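PDB 2JHP: core protein VP4 from Bluetongue virus, which builds the cap on the viral messenger RNA as a multifunctional capping enzyme and forms part of the inner capsid. Local coordinates for residues 6-11 and 108-113; 73-76 and 81-84. All blocks are in the same frame, centred on the assembly; numbering follows the deposited sequence.

Contact 1 of 2, residues 6-11 and 108-113; sequences AVLYVT and RRRIRM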
# COMPACT_ATOMS: atom_id res chain seq x y z
N ALA A 6 15.03 -2.27 15.91
CA ALA A 6 14.03 -3.10 16.55
C ALA A 6 14.66 -3.80 17.74
O ALA A 6 15.86 -4.15 17.71
CB ALA A 6 13.50 -4.13 15.56
N VAL A 7 13.89 -3.98 18.80
CA VAL A 7 14.33 -4.84 19.86
C VAL A 7 13.77 -6.23 19.54
O VAL A 7 12.55 -6.47 19.60
CB VAL A 7 13.86 -4.33 21.25
CG1 VAL A 7 14.24 -5.30 22.36
CG2 VAL A 7 14.44 -2.94 21.54
N LEU A 8 14.66 -7.14 19.15
CA LEU A 8 14.27 -8.47 18.75
C LEU A 8 14.16 -9.31 20.00
O LEU A 8 15.13 -9.92 20.47
CB LEU A 8 15.27 -9.06 17.75
CG LEU A 8 15.60 -8.25 16.49
CD1 LEU A 8 16.67 -8.97 15.63
CD2 LEU A 8 14.34 -7.97 15.67
N TYR A 9 12.95 -9.31 20.55
CA TYR A 9 12.70 -10.00 21.80
C TYR A 9 12.33 -11.46 21.57
O TYR A 9 11.41 -11.77 20.80
CB TYR A 9 11.61 -9.28 22.60
CG TYR A 9 11.15 -10.06 23.82
CD1 TYR A 9 11.73 -9.84 25.07
CD2 TYR A 9 10.14 -11.02 23.72
CE1 TYR A 9 11.31 -10.56 26.19
CE2 TYR A 9 9.71 -11.74 24.83
CZ TYR A 9 10.29 -11.50 26.06
OH TYR A 9 9.87 -12.22 27.15
N VAL A 10 13.04 -12.34 22.26
CA VAL A 10 12.78 -13.77 22.19
C VAL A 10 12.38 -14.32 23.56
O VAL A 10 12.83 -13.81 24.59
CB VAL A 10 13.99 -14.55 21.63
CG1 VAL A 10 14.40 -13.99 20.26
CG2 VAL A 10 15.18 -14.51 22.60
N THR A 11 11.52 -15.33 23.55
CA THR A 11 11.09 -15.99 24.78
C THR A 11 12.16 -16.96 25.28
O THR A 11 13.14 -17.23 24.58
CB THR A 11 9.73 -16.71 24.62
OG1 THR A 11 9.81 -17.70 23.58
CG2 THR A 11 8.64 -15.71 24.27
N ARG A 108 13.11 -13.25 7.00
CA ARG A 108 12.02 -13.55 6.06
C ARG A 108 10.68 -13.07 6.60
O ARG A 108 9.95 -12.33 5.90
CB ARG A 108 11.96 -15.04 5.72
CG ARG A 108 13.13 -15.56 4.93
CD ARG A 108 12.91 -17.00 4.53
NE ARG A 108 14.17 -17.75 4.51
CZ ARG A 108 14.55 -18.63 5.42
NH1 ARG A 108 13.76 -18.91 6.46
NH2 ARG A 108 15.72 -19.25 5.30
N ARG A 109 10.35 -13.46 7.83
CA ARG A 109 9.08 -13.04 8.42
C ARG A 109 9.06 -11.53 8.58
O ARG A 109 8.04 -10.88 8.41
CB ARG A 109 8.80 -13.73 9.76
CG ARG A 109 7.58 -13.16 10.48
CD ARG A 109 6.25 -13.73 10.02
NE ARG A 109 5.93 -14.91 10.83
CZ ARG A 109 6.21 -16.17 10.49
NH1 ARG A 109 5.88 -17.15 11.31
NH2 ARG A 109 6.80 -16.45 9.33
N ARG A 110 10.22 -10.95 8.85
CA ARG A 110 10.34 -9.50 8.92
C ARG A 110 9.96 -8.80 7.59
O ARG A 110 9.25 -7.79 7.59
CB ARG A 110 11.75 -9.13 9.35
CG ARG A 110 11.79 -7.88 10.10
CD ARG A 110 12.13 -8.11 11.53
NE ARG A 110 13.47 -7.64 11.88
CZ ARG A 110 13.86 -6.38 12.01
NH1 ARG A 110 13.06 -5.35 11.81
NH2 ARG A 110 15.08 -6.16 12.36
N ILE A 111 10.42 -9.34 6.46
CA ILE A 111 10.05 -8.81 5.14
C ILE A 111 8.55 -8.94 4.89
O ILE A 111 7.93 -8.04 4.32
CB ILE A 111 10.84 -9.49 3.98
CG1 ILE A 111 12.31 -9.05 4.00
CG2 ILE A 111 10.18 -9.14 2.63
CD1 ILE A 111 13.18 -9.73 2.95
N ARG A 112 7.96 -10.05 5.34
CA ARG A 112 6.51 -10.25 5.23
C ARG A 112 5.68 -9.26 6.07
O ARG A 112 4.55 -8.95 5.70
CB ARG A 112 6.13 -11.69 5.58
CG ARG A 112 6.65 -12.74 4.59
CD ARG A 112 5.79 -12.83 3.33
NE ARG A 112 6.42 -13.62 2.28
CZ ARG A 112 6.39 -14.95 2.20
NH1 ARG A 112 5.75 -15.67 3.12
NH2 ARG A 112 7.00 -15.57 1.20
N MET A 113 6.24 -8.76 7.17
CA MET A 113 5.53 -7.84 8.07
C MET A 113 5.33 -6.44 7.50
O MET A 113 4.53 -5.67 8.04
CB MET A 113 6.27 -7.69 9.39
CG MET A 113 6.27 -8.89 10.28
SD MET A 113 7.07 -8.50 11.83
CE MET A 113 7.78 -10.08 12.14

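Contact 2 of 2, residues 73-76 and 81-84; sequences HKNV and IIKT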
# COMPACT_ATOMS: atom_id res chain seq x y z
N HIS A 73 6.25 -20.58 20.71
CA HIS A 73 4.87 -20.55 21.21
C HIS A 73 3.98 -19.58 20.43
O HIS A 73 4.47 -18.71 19.71
CB HIS A 73 4.86 -20.22 22.72
CG HIS A 73 5.78 -21.09 23.54
ND1 HIS A 73 6.72 -20.56 24.40
CD2 HIS A 73 5.91 -22.44 23.63
CE1 HIS A 73 7.38 -21.55 24.98
NE2 HIS A 73 6.91 -22.69 24.53
N LYS A 74 2.66 -19.73 20.55
CA LYS A 74 1.72 -18.92 19.77
C LYS A 74 1.69 -17.45 20.19
O LYS A 74 1.53 -16.56 19.35
CB LYS A 74 0.31 -19.50 19.82
CG LYS A 74 -0.55 -19.13 18.60
CD LYS A 74 -2.06 -19.13 18.88
CE LYS A 74 -2.54 -17.79 19.45
NZ LYS A 74 -2.50 -16.67 18.46
N ASN A 75 1.85 -17.19 21.49
CA ASN A 75 1.79 -15.81 22.00
C ASN A 75 2.57 -15.57 23.28
O ASN A 75 3.11 -16.50 23.88
CB ASN A 75 0.34 -15.34 22.15
CG ASN A 75 -0.51 -16.33 22.89
OD1 ASN A 75 -0.12 -16.87 23.92
ND2 ASN A 75 -1.70 -16.58 22.36
N VAL A 76 2.62 -14.31 23.69
CA VAL A 76 3.30 -13.90 24.92
C VAL A 76 2.35 -13.05 25.78
O VAL A 76 1.53 -12.28 25.25
CB VAL A 76 4.69 -13.20 24.62
CG1 VAL A 76 4.52 -11.80 24.06
CG2 VAL A 76 5.59 -13.20 25.85
N ILE A 81 -2.44 -7.05 26.94
CA ILE A 81 -3.16 -8.04 26.14
C ILE A 81 -2.33 -9.33 26.06
O ILE A 81 -1.17 -9.36 26.47
CB ILE A 81 -3.45 -7.52 24.69
CG1 ILE A 81 -2.15 -7.18 23.95
CG2 ILE A 81 -4.42 -6.33 24.70
CD1 ILE A 81 -2.31 -7.09 22.45
N ILE A 82 -2.95 -10.39 25.54
CA ILE A 82 -2.22 -11.59 25.17
C ILE A 82 -1.78 -11.41 23.71
O ILE A 82 -2.55 -11.67 22.77
CB ILE A 82 -3.07 -12.88 25.40
CG1 ILE A 82 -3.44 -13.01 26.88
CG2 ILE A 82 -2.30 -14.12 24.96
CD1 ILE A 82 -4.43 -14.11 27.20
N LYS A 83 -0.55 -10.93 23.54
CA LYS A 83 -0.05 -10.51 22.23
C LYS A 83 0.31 -11.69 21.32
O LYS A 83 1.11 -12.53 21.71
CB LYS A 83 1.18 -9.60 22.39
CG LYS A 83 1.88 -9.21 21.09
CD LYS A 83 1.03 -8.26 20.24
CE LYS A 83 1.64 -8.04 18.85
NZ LYS A 83 1.16 -9.01 17.82
N THR A 84 -0.27 -11.71 20.12
CA THR A 84 0.09 -12.70 19.10
C THR A 84 1.56 -12.55 18.70
O THR A 84 2.04 -11.44 18.47
CB THR A 84 -0.80 -12.58 17.84
OG1 THR A 84 -2.18 -12.62 18.22
CG2 THR A 84 -0.53 -13.71 16.86

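Contact 1 of 2, residues 6-11 and 108-113
Ala6 and Arg110 bring the two backbones nearest, yet their CA atoms are still 10.6 Å apart, so strand 7-10 with the preceding Ala6, and helix 99-112, meet through one long side chain spanning the gap. Arg110 bends at two places along its chain (chi2 111°, chi3 109°) and presents its guanidinium to Ala6 and Leu8. A methyl of Leu8 lies over one face of the flat group: CD2 is 3.8 Å from Arg110 NH2 and 3.9 Å from Arg110 NE, the two side chains crossing at about a right angle. Leu8 CG is placed beside its own backbone N (chi1 -54°), and the end of the side chain, through CD2, then comes nearer to the arginine. Ala6 offers just CB, 4.0 Å from Arg110 NH1, and so small a residue lets the guanidinium come up close to the strand. Strand 7-10 is the middle one of a five-stranded parallel sheet, between strands 48-51 and 67-71, and Leu8 also centres an inverse gamma turn. The contact joins this sheet to the helix. An apolar methyl suits the face of a guanidinium, which has no N-H pointing out of its plane, while the N-H groups find acceptors elsewhere: NH1 forms a salt bridge with Asp492, and NH2 with Asp47. Asp47 also accepts a hydrogen bond from the backbone N of Ala6, tying it to the arginine.

Contact 2 of 2, residues 73-76 and 81-84
Ile82 sets its CG2 methyl over the face of the Asn75 side-chain amide: CG2 is 3.5 Å from Asn75 CG, 3.6 Å from Asn75 ND2 and 3.7 Å from Asn75 OD1, almost straight above the plane. In Asn75, chi1 of 49° places CG on the side of Ile82, between the backbone N and the carbonyl carbon, and chi2 of 46° turns the amide so that a face meets the methyl. The beta-branch of isoleucine supplies the methyl close to the backbone, where a diagonal neighbour can meet it. Across the hairpin formed by strands 75-77 and 82-84, which are antiparallel, Asn75 and Thr84 make a non-hydrogen-bonded pair with diverging side chains, while Val76 and Lys83 make a hydrogen-bonded one. Val76 N donates to Lys83 O over 3.1 Å at a nearly straight 166°; the return bond from Lys83 N to Val76 O is weak. The side chains of this second pair share a face, where Val76 CG1 approaches Lys83 CB at 4.3 Å. Farther out, Lys83 bends back so that NZ reaches the carbonyl of the next residue, Thr84 O, at 2.7 Å, on a lone pair and in the carbonyl plane. NZ also donates a hydrogen bond to Asp488 O, giving a buried lysine polar partners for its ammonium, while its side chain also touches Ile59 and Leu78. Lys74, which is exposed, crosses Thr84, with NZ 3.9 Å from Thr84 CG2; the hydroxyl of Thr84 is hydrogen-bonded to Asp488.

Overall arrangement
Contact 2 is nested within the chain loop that contact 1 closes, and their centres are 14 Å apart. They touch where the central strand ends: Thr11 CG2 packs against Val76 CG2 at 4.3 Å, and Ser71 OG is hydrogen-bonded both to Thr11 OG1 and to the backbone N of His73. One distant part of the chain serves both, since Asp492 pairs with Arg110 of contact 1 while Asp488 receives Thr84 and Lys83 of contact 2. The side chain of Arg110 is about 11 Å from a bound guanine, probably the one whose pocket includes Arg114, Phe117 and Arg122, just beyond the helix of 108-113.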